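Local atomic coordinates of hypothetical protein PH0156 (Pyrococcus horikoshii, PDB entry 2P62), a protein that is of unknown function but belongs to a family in the Toprim-like clan, whose members include topoisomerases, primases and nucleases, and may act on nucleic acids. Residues A[20-25]-A[236-240]; A[8-14]-A[62-66]; A[134-139]-A[230-235]. All coordinates share one frame. Residue numbers count along the deposited sequence, not the author numbering.

Interaction 1: residues A[20-25]-A[236-240]; sequences LLEKLY and LERMV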
loop_
_atom_site.group_PDB
_atom_site.type_symbol
_atom_site.label_atom_id
_atom_site.label_comp_id
_atom_site.label_asym_id
_atom_site.label_seq_id
_atom_site.Cartn_x
_atom_site.Cartn_y
_atom_site.Cartn_z
ATOM N N LEU A 20 3.714 0.276 17.609
ATOM C CA LEU A 20 3.645 0.477 19.048
ATOM C C LEU A 20 4.201 -0.735 19.791
ATOM O O LEU A 20 4.988 -0.587 20.722
ATOM C CB LEU A 20 2.207 0.706 19.495
ATOM C CG LEU A 20 1.525 1.984 19.006
ATOM C CD1 LEU A 20 0.039 1.837 19.251
ATOM C CD2 LEU A 20 2.096 3.223 19.703
ATOM N N LEU A 21 3.790 -1.931 19.380
ATOM C CA LEU A 21 4.234 -3.162 20.031
ATOM C C LEU A 21 5.737 -3.415 19.899
ATOM O O LEU A 21 6.345 -3.999 20.789
ATOM C CB LEU A 21 3.450 -4.361 19.484
ATOM C CG LEU A 21 1.947 -4.419 19.792
ATOM C CD1 LEU A 21 1.319 -5.630 19.117
ATOM C CD2 LEU A 21 1.744 -4.479 21.303
ATOM N N GLU A 22 6.328 -2.974 18.789
ATOM C CA GLU A 22 7.761 -3.146 18.561
ATOM C C GLU A 22 8.571 -2.005 19.177
ATOM O O GLU A 22 9.354 -2.211 20.106
ATOM C CB GLU A 22 8.070 -3.218 17.055
ATOM C CG GLU A 22 7.613 -4.517 16.380
ATOM C CD GLU A 22 7.995 -4.633 14.896
ATOM O OE1 GLU A 22 7.752 -5.709 14.313
ATOM O OE2 GLU A 22 8.529 -3.671 14.306
ATOM N N LYS A 23 8.348 -0.799 18.667
ATOM C CA LYS A 23 9.081 0.378 19.103
ATOM C C LYS A 23 8.780 0.908 20.494
ATOM O O LYS A 23 9.583 1.643 21.066
ATOM C CB LYS A 23 8.903 1.491 18.067
ATOM C CG LYS A 23 9.377 1.103 16.662
ATOM C CD LYS A 23 10.865 0.733 16.635
ATOM C CE LYS A 23 11.365 0.406 15.218
ATOM N NZ LYS A 23 10.772 -0.840 14.667
ATOM N N LEU A 24 7.638 0.532 21.048
ATOM C CA LEU A 24 7.281 1.002 22.377
ATOM C C LEU A 24 7.360 -0.098 23.442
ATOM O O LEU A 24 7.740 0.173 24.577
ATOM C CB LEU A 24 5.879 1.596 22.350
ATOM C CG LEU A 24 5.517 2.479 23.540
ATOM C CD1 LEU A 24 6.367 3.752 23.529
ATOM C CD2 LEU A 24 4.050 2.829 23.460
ATOM N N TYR A 25 7.012 -1.335 23.092
ATOM C CA TYR A 25 7.064 -2.414 24.079
ATOM C C TYR A 25 8.157 -3.459 23.902
ATOM O O TYR A 25 8.140 -4.470 24.585
ATOM C CB TYR A 25 5.699 -3.116 24.204
ATOM C CG TYR A 25 4.611 -2.202 24.702
ATOM C CD1 TYR A 25 3.805 -1.511 23.812
ATOM C CD2 TYR A 25 4.440 -1.964 26.065
ATOM C CE1 TYR A 25 2.857 -0.601 24.256
ATOM C CE2 TYR A 25 3.489 -1.049 26.527
ATOM C CZ TYR A 25 2.704 -0.371 25.611
ATOM O OH TYR A 25 1.771 0.550 26.031
ATOM N N LEU A 236 -3.290 -1.912 25.245
ATOM C CA LEU A 236 -1.920 -2.284 24.940
ATOM C C LEU A 236 -1.286 -2.998 26.119
ATOM O O LEU A 236 -0.618 -4.021 25.954
ATOM C CB LEU A 236 -1.100 -1.037 24.591
ATOM C CG LEU A 236 -1.496 -0.376 23.264
ATOM C CD1 LEU A 236 -0.990 1.059 23.187
ATOM C CD2 LEU A 236 -0.944 -1.226 22.132
ATOM N N GLU A 237 -1.505 -2.465 27.315
ATOM C CA GLU A 237 -0.920 -3.058 28.510
ATOM C C GLU A 237 -1.487 -4.445 28.798
ATOM O O GLU A 237 -0.870 -5.231 29.506
ATOM C CB GLU A 237 -1.104 -2.118 29.709
ATOM C CG GLU A 237 -0.509 -0.733 29.464
ATOM C CD GLU A 237 -0.588 0.180 30.673
ATOM O OE1 GLU A 237 -1.603 0.124 31.403
ATOM O OE2 GLU A 237 0.360 0.967 30.885
ATOM N N ARG A 238 -2.649 -4.742 28.225
ATOM C CA ARG A 238 -3.281 -6.043 28.400
ATOM C C ARG A 238 -2.642 -7.030 27.421
ATOM O O ARG A 238 -2.269 -8.149 27.795
ATOM C CB ARG A 238 -4.782 -5.939 28.130
ATOM C CG ARG A 238 -5.631 -6.759 29.076
ATOM C CD ARG A 238 -5.319 -6.368 30.508
ATOM N NE ARG A 238 -6.085 -7.131 31.488
ATOM C CZ ARG A 238 -7.373 -6.937 31.750
ATOM N NH1 ARG A 238 -7.973 -7.686 32.664
ATOM N NH2 ARG A 238 -8.055 -5.995 31.107
ATOM N N MET A 239 -2.526 -6.593 26.165
ATOM C CA MET A 239 -1.924 -7.382 25.098
ATOM C C MET A 239 -0.553 -7.849 25.576
ATOM O O MET A 239 -0.209 -9.026 25.473
ATOM C CB MET A 239 -1.773 -6.532 23.824
ATOM C CG MET A 239 -3.081 -6.033 23.181
ATOM S SD MET A 239 -2.770 -4.999 21.710
ATOM C CE MET A 239 -4.244 -5.359 20.711
ATOM N N VAL A 240 0.227 -6.919 26.112
ATOM C CA VAL A 240 1.548 -7.250 26.609
ATOM C C VAL A 240 1.429 -7.575 28.092
ATOM O O VAL A 240 0.414 -7.279 28.715
ATOM C CB VAL A 240 2.512 -6.081 26.403
ATOM C CG1 VAL A 240 3.895 -6.473 26.854
ATOM C CG2 VAL A 240 2.536 -5.698 24.936
#
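Leu236, in the last turn of helix 233-239, and Val240, the first residue beyond it, fill hollows along the C-terminal end of helix 11-23 and the following turn, which holds Tyr25. Val240 CG2 lies between Leu21 and Tyr25, 3.9 Å from Leu21 CD2 and 4.1 Å from Tyr25 CG. Leu236 fits one turn earlier: its CD1 is 4.1 Å from Leu20 CD1, its CD2 4.3 Å from Leu21 CD2, and its CB 3.6 Å from Tyr25 OH. The Tyr25 side chain therefore reaches back along the C-terminal helix, from Val240 near its base to Leu236 and the aliphatic part of Glu237 at its tip. The nearest CA pairs, Leu21 with Leu236 (7.9 Å) and Tyr25 with Val240 (7.8 Å), show both segments running the same way. Leu21 also touches Leu53, Leu60 and Ile62 of the sheet, and Leu236 touches Leu227 of helix 220-229. This is helix-on-sheet packing of an alpha/beta fold, consistent with the family's Toprim-like clan: helix 11-23 covers the sheet, the final helix beside it.

Interaction 2: residues A[8-14]-A[62-66]; sequences VEGKTDE and IIHAE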
loop_
_atom_site.group_PDB
_atom_site.type_symbol
_atom_site.label_atom_id
_atom_site.label_comp_id
_atom_site.label_asym_id
_atom_site.label_seq_id
_atom_site.Cartn_x
_atom_site.Cartn_y
_atom_site.Cartn_z
ATOM N N VAL A 8 -7.366 -7.574 13.292
ATOM C CA VAL A 8 -7.666 -6.218 12.856
ATOM C C VAL A 8 -8.276 -6.288 11.467
ATOM O O VAL A 8 -8.295 -7.356 10.851
ATOM C CB VAL A 8 -6.393 -5.350 12.814
ATOM C CG1 VAL A 8 -5.835 -5.187 14.215
ATOM C CG2 VAL A 8 -5.360 -5.987 11.901
ATOM N N GLU A 9 -8.760 -5.157 10.959
ATOM C CA GLU A 9 -9.386 -5.148 9.640
ATOM C C GLU A 9 -8.440 -5.089 8.443
ATOM O O GLU A 9 -8.613 -5.846 7.495
ATOM C CB GLU A 9 -10.392 -4.000 9.526
ATOM C CG GLU A 9 -11.268 -4.121 8.286
ATOM C CD GLU A 9 -12.275 -2.997 8.161
ATOM O OE1 GLU A 9 -12.838 -2.587 9.200
ATOM O OE2 GLU A 9 -12.515 -2.534 7.023
ATOM N N GLY A 10 -7.453 -4.196 8.476
ATOM C CA GLY A 10 -6.536 -4.079 7.352
ATOM C C GLY A 10 -5.088 -3.773 7.696
ATOM O O GLY A 10 -4.703 -3.738 8.870
ATOM N N LYS A 11 -4.281 -3.552 6.657
ATOM C CA LYS A 11 -2.859 -3.253 6.813
ATOM C C LYS A 11 -2.636 -2.024 7.691
ATOM O O LYS A 11 -1.744 -2.024 8.541
ATOM C CB LYS A 11 -2.210 -3.018 5.448
ATOM C CG LYS A 11 -0.692 -3.146 5.437
ATOM C CD LYS A 11 -0.280 -4.607 5.552
ATOM C CE LYS A 11 1.200 -4.836 5.214
ATOM N NZ LYS A 11 2.136 -4.185 6.168
ATOM N N THR A 12 -3.435 -0.977 7.486
ATOM C CA THR A 12 -3.295 0.242 8.282
ATOM C C THR A 12 -3.369 -0.067 9.781
ATOM O O THR A 12 -2.542 0.416 10.562
ATOM C CB THR A 12 -4.388 1.297 7.934
ATOM O OG1 THR A 12 -5.689 0.693 7.988
ATOM C CG2 THR A 12 -4.156 1.880 6.538
ATOM N N ASP A 13 -4.352 -0.881 10.175
ATOM C CA ASP A 13 -4.524 -1.254 11.578
ATOM C C ASP A 13 -3.371 -2.136 12.041
ATOM O O ASP A 13 -2.951 -2.053 13.193
ATOM C CB ASP A 13 -5.853 -1.996 11.801
ATOM C CG ASP A 13 -7.029 -1.353 11.057
ATOM O OD1 ASP A 13 -7.426 -1.892 10.003
ATOM O OD2 ASP A 13 -7.549 -0.312 11.517
ATOM N N GLU A 14 -2.853 -2.981 11.151
ATOM C CA GLU A 14 -1.737 -3.844 11.532
ATOM C C GLU A 14 -0.455 -3.037 11.776
ATOM O O GLU A 14 0.298 -3.331 12.702
ATOM C CB GLU A 14 -1.481 -4.918 10.463
ATOM C CG GLU A 14 -0.210 -5.741 10.714
ATOM C CD GLU A 14 0.261 -6.501 9.478
ATOM O OE1 GLU A 14 -0.325 -7.553 9.147
ATOM O OE2 GLU A 14 1.215 -6.034 8.825
ATOM N N ILE A 62 -0.806 -11.481 14.843
ATOM C CA ILE A 62 -1.692 -10.460 14.296
ATOM C C ILE A 62 -2.127 -10.822 12.881
ATOM O O ILE A 62 -1.290 -11.122 12.029
ATOM C CB ILE A 62 -0.972 -9.102 14.245
ATOM C CG1 ILE A 62 -0.342 -8.810 15.605
ATOM C CG2 ILE A 62 -1.937 -7.995 13.842
ATOM C CD1 ILE A 62 0.484 -7.576 15.611
ATOM N N ILE A 63 -3.434 -10.788 12.632
ATOM C CA ILE A 63 -3.966 -11.091 11.306
ATOM C C ILE A 63 -4.912 -9.988 10.862
ATOM O O ILE A 63 -5.549 -9.343 11.693
ATOM C CB ILE A 63 -4.761 -12.427 11.275
ATOM C CG1 ILE A 63 -5.950 -12.354 12.229
ATOM C CG2 ILE A 63 -3.872 -13.580 11.669
ATOM C CD1 ILE A 63 -6.807 -13.600 12.218
ATOM N N HIS A 64 -4.999 -9.778 9.551
ATOM C CA HIS A 64 -5.890 -8.772 8.980
ATOM C C HIS A 64 -6.424 -9.263 7.636
ATOM O O HIS A 64 -6.012 -10.319 7.156
ATOM C CB HIS A 64 -5.161 -7.446 8.772
ATOM C CG HIS A 64 -4.161 -7.473 7.660
ATOM N ND1 HIS A 64 -2.879 -7.953 7.820
ATOM C CD2 HIS A 64 -4.261 -7.091 6.365
ATOM C CE1 HIS A 64 -2.232 -7.863 6.673
ATOM N NE2 HIS A 64 -3.048 -7.343 5.774
ATOM N N ALA A 65 -7.327 -8.484 7.035
ATOM C CA ALA A 65 -7.943 -8.819 5.743
ATOM C C ALA A 65 -8.424 -10.270 5.746
ATOM O O ALA A 65 -8.305 -10.988 4.749
ATOM C CB ALA A 65 -6.942 -8.590 4.598
ATOM N N GLU A 66 -8.958 -10.698 6.884
ATOM C CA GLU A 66 -9.444 -12.058 7.016
ATOM C C GLU A 66 -10.821 -12.181 6.366
ATOM O O GLU A 66 -11.125 -13.187 5.722
ATOM C CB GLU A 66 -9.521 -12.452 8.493
ATOM C CG GLU A 66 -9.413 -13.952 8.722
ATOM C CD GLU A 66 -8.036 -14.492 8.363
ATOM O OE1 GLU A 66 -7.879 -15.725 8.224
ATOM O OE2 GLU A 66 -7.104 -13.671 8.228
#
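At the ends of the adjacent parallel strands 2-7 and 58-63, the two segments stay joined for a further step. Segment 8-14, with its sequence VEGKTDE, resembles the strand-loop-helix that carries the conserved glutamate in Toprim domains. Val8 N donates to Ile63 O at 3.0 Å, almost linearly, and Ala65 N donates to Glu9 O, also at 3.0 Å. Between these bonds His64 CA makes a CA-H...O contact with Val8 O at 3.4 Å. Ala65 has a positive phi, and segment 62-66 turns away there, while segment 8-14 enters helix 11-23 with Gly10 as N-cap. Asp13 OD1, on the N3 side chain, accepts from Gly10 N at 2.8 Å; glycine has no side chain to return a bond, so this is not a full capping box. Glu9 probably corresponds to the conserved glutamate and has the like charge of Glu100 close by; a metal site as in Toprim relatives is possible but not seen here. At the helix start, Lys11 and Thr12 pack on Asp202 of the second subunit, next in sequence to Cys203, which forms an interchain disulfide.

Among the side chains, His64 is the most covered. Its ring has Lys11 CA over one face, and His64 CB is 3.5 Å from Val8 CG2. Deeper in, Ile62 CG2 lies 4.4 Å from Val8 CG2 and 4.2 Å from Glu14 CG. The Glu14 carboxylate comes close to the imidazole, with OE1 2.9 Å from His64 ND1, and its OE2 forms a salt bridge to Lys11 NZ at 3.4 Å.

Interaction 3: residues A[134-139]-A[230-235]; sequences YGMGNL and VNLLPL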
loop_
_atom_site.group_PDB
_atom_site.type_symbol
_atom_site.label_atom_id
_atom_site.label_comp_id
_atom_site.label_asym_id
_atom_site.label_seq_id
_atom_site.Cartn_x
_atom_site.Cartn_y
_atom_site.Cartn_z
ATOM N N TYR A 134 -12.788 -4.653 20.981
ATOM C CA TYR A 134 -12.405 -3.262 21.148
ATOM C C TYR A 134 -12.759 -2.375 19.964
ATOM O O TYR A 134 -12.460 -2.701 18.818
ATOM C CB TYR A 134 -10.903 -3.185 21.429
ATOM C CG TYR A 134 -10.393 -1.798 21.720
ATOM C CD1 TYR A 134 -9.893 -0.989 20.699
ATOM C CD2 TYR A 134 -10.432 -1.280 23.017
ATOM C CE1 TYR A 134 -9.440 0.306 20.963
ATOM C CE2 TYR A 134 -9.984 0.014 23.290
ATOM C CZ TYR A 134 -9.490 0.797 22.261
ATOM O OH TYR A 134 -9.034 2.066 22.528
ATOM N N GLY A 135 -13.407 -1.249 20.257
ATOM C CA GLY A 135 -13.783 -0.311 19.215
ATOM C C GLY A 135 -12.742 0.790 19.109
ATOM O O GLY A 135 -12.453 1.456 20.100
ATOM N N MET A 136 -12.175 0.978 17.918
ATOM C CA MET A 136 -11.156 1.999 17.697
ATOM C C MET A 136 -11.759 3.350 17.316
ATOM O O MET A 136 -12.743 3.428 16.584
ATOM C CB MET A 136 -10.194 1.546 16.594
ATOM C CG MET A 136 -9.065 2.532 16.266
ATOM S SD MET A 136 -7.813 2.690 17.568
ATOM C CE MET A 136 -7.223 1.024 17.573
ATOM N N GLY A 137 -11.163 4.418 17.824
ATOM C CA GLY A 137 -11.658 5.741 17.503
ATOM C C GLY A 137 -12.667 6.303 18.484
ATOM O O GLY A 137 -13.488 7.135 18.106
ATOM N N ASN A 138 -12.626 5.868 19.738
ATOM C CA ASN A 138 -13.573 6.393 20.717
ATOM C C ASN A 138 -13.051 7.678 21.349
ATOM O O ASN A 138 -12.498 7.668 22.450
ATOM C CB ASN A 138 -13.868 5.363 21.811
ATOM C CG ASN A 138 -15.285 4.823 21.730
ATOM O OD1 ASN A 138 -16.243 5.588 21.573
ATOM N ND2 ASN A 138 -15.432 3.503 21.845
ATOM N N LEU A 139 -13.218 8.785 20.637
ATOM C CA LEU A 139 -12.777 10.090 21.124
ATOM C C LEU A 139 -13.503 11.176 20.356
ATOM O O LEU A 139 -14.343 10.885 19.509
ATOM C CB LEU A 139 -11.247 10.255 20.980
ATOM C CG LEU A 139 -10.463 10.235 19.647
ATOM C CD1 LEU A 139 -10.873 9.025 18.818
ATOM C CD2 LEU A 139 -10.692 11.512 18.865
ATOM N N VAL A 230 -6.753 8.805 24.422
ATOM C CA VAL A 230 -7.625 8.095 23.488
ATOM C C VAL A 230 -8.017 6.748 24.080
ATOM O O VAL A 230 -8.790 5.990 23.497
ATOM C CB VAL A 230 -6.927 7.864 22.133
ATOM C CG1 VAL A 230 -7.859 7.141 21.184
ATOM C CG2 VAL A 230 -6.515 9.191 21.531
ATOM N N ASN A 231 -7.473 6.472 25.258
ATOM C CA ASN A 231 -7.724 5.232 25.978
ATOM C C ASN A 231 -7.274 3.991 25.204
ATOM O O ASN A 231 -8.063 3.084 24.947
ATOM C CB ASN A 231 -9.207 5.116 26.353
ATOM C CG ASN A 231 -9.413 4.432 27.705
ATOM O OD1 ASN A 231 -8.853 4.857 28.728
ATOM N ND2 ASN A 231 -10.216 3.369 27.715
ATOM N N LEU A 232 -5.994 3.973 24.833
ATOM C CA LEU A 232 -5.390 2.850 24.125
ATOM C C LEU A 232 -4.407 2.150 25.055
ATOM O O LEU A 232 -4.060 0.992 24.855
ATOM C CB LEU A 232 -4.647 3.322 22.867
ATOM C CG LEU A 232 -5.423 3.313 21.550
ATOM C CD1 LEU A 232 -4.568 3.909 20.454
ATOM C CD2 LEU A 232 -5.827 1.875 21.194
ATOM N N LEU A 233 -3.973 2.853 26.089
ATOM C CA LEU A 233 -3.011 2.292 27.032
ATOM C C LEU A 233 -3.464 0.999 27.713
ATOM O O LEU A 233 -2.743 0.001 27.714
ATOM C CB LEU A 233 -2.652 3.344 28.077
ATOM C CG LEU A 233 -1.166 3.665 28.238
ATOM C CD1 LEU A 233 -0.458 3.700 26.882
ATOM C CD2 LEU A 233 -1.038 4.996 28.959
ATOM N N PRO A 234 -4.662 1.000 28.309
ATOM C CA PRO A 234 -5.146 -0.213 28.976
ATOM C C PRO A 234 -5.241 -1.431 28.056
ATOM O O PRO A 234 -5.041 -2.559 28.495
ATOM C CB PRO A 234 -6.494 0.225 29.569
ATOM C CG PRO A 234 -6.895 1.396 28.715
ATOM C CD PRO A 234 -5.603 2.115 28.484
ATOM N N LEU A 235 -5.533 -1.200 26.781
ATOM C CA LEU A 235 -5.624 -2.291 25.808
ATOM C C LEU A 235 -4.217 -2.829 25.497
ATOM O O LEU A 235 -3.980 -4.041 25.468
ATOM C CB LEU A 235 -6.264 -1.794 24.505
ATOM C CG LEU A 235 -6.185 -2.771 23.318
ATOM C CD1 LEU A 235 -7.213 -3.889 23.509
ATOM C CD2 LEU A 235 -6.443 -2.039 22.012
#
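A Schellman motif ends helix 220-229 at Asn231, whose positive phi turns the chain toward the C-terminal helix 233-239, and this turn meets the end of strand 129-136, where the Toprim-like sheet joins the helical part of the chain. Tyr134, on the strand, spans the turn. The CD2 of Leu235 sits over one face of its ring, 3.8 Å from the ring centroid and 10° off the normal, a CH-pi contact, while Leu232 CD2 lies 3.9 Å from Tyr134 CE1. The same methyl of Leu232 meets Met136 CE at 4.0 Å, and beyond the strand Leu139 CD1 touches Val230 CG1 at 4.3 Å. Phe17 of helix 11-23 contacts Met136 and Leu235, linking this junction to the layer over the sheet. Past the rim of the ring, the tyrosine hydroxyl donates to the turn, Tyr134 OH to Asn231 O at 2.8 Å.

In the fold
Interactions 1 and 2 lie at the two ends of helix 11-23, and interaction 3 packs against its Phe16 and Phe17; the centres are 14 to 16 Å apart. Interactions 1 and 2 meet where Leu21 CD1 packs on Ile62 CD1 at 4.1 Å. Interactions 1 and 3 share helix 233-239 and touch between Tyr25 OH and Leu233 CD1, 4.0 Å apart. Interactions 2 and 3 do not touch, but both reach the same sheet. Along the chain, interaction 2 closes before interaction 3 begins, whereas interaction 1 spans all of interaction 3 and crosses interaction 2. After the helical excursion that interaction 3 closes, the C-terminus thus returns to the N-terminal Toprim-like layer.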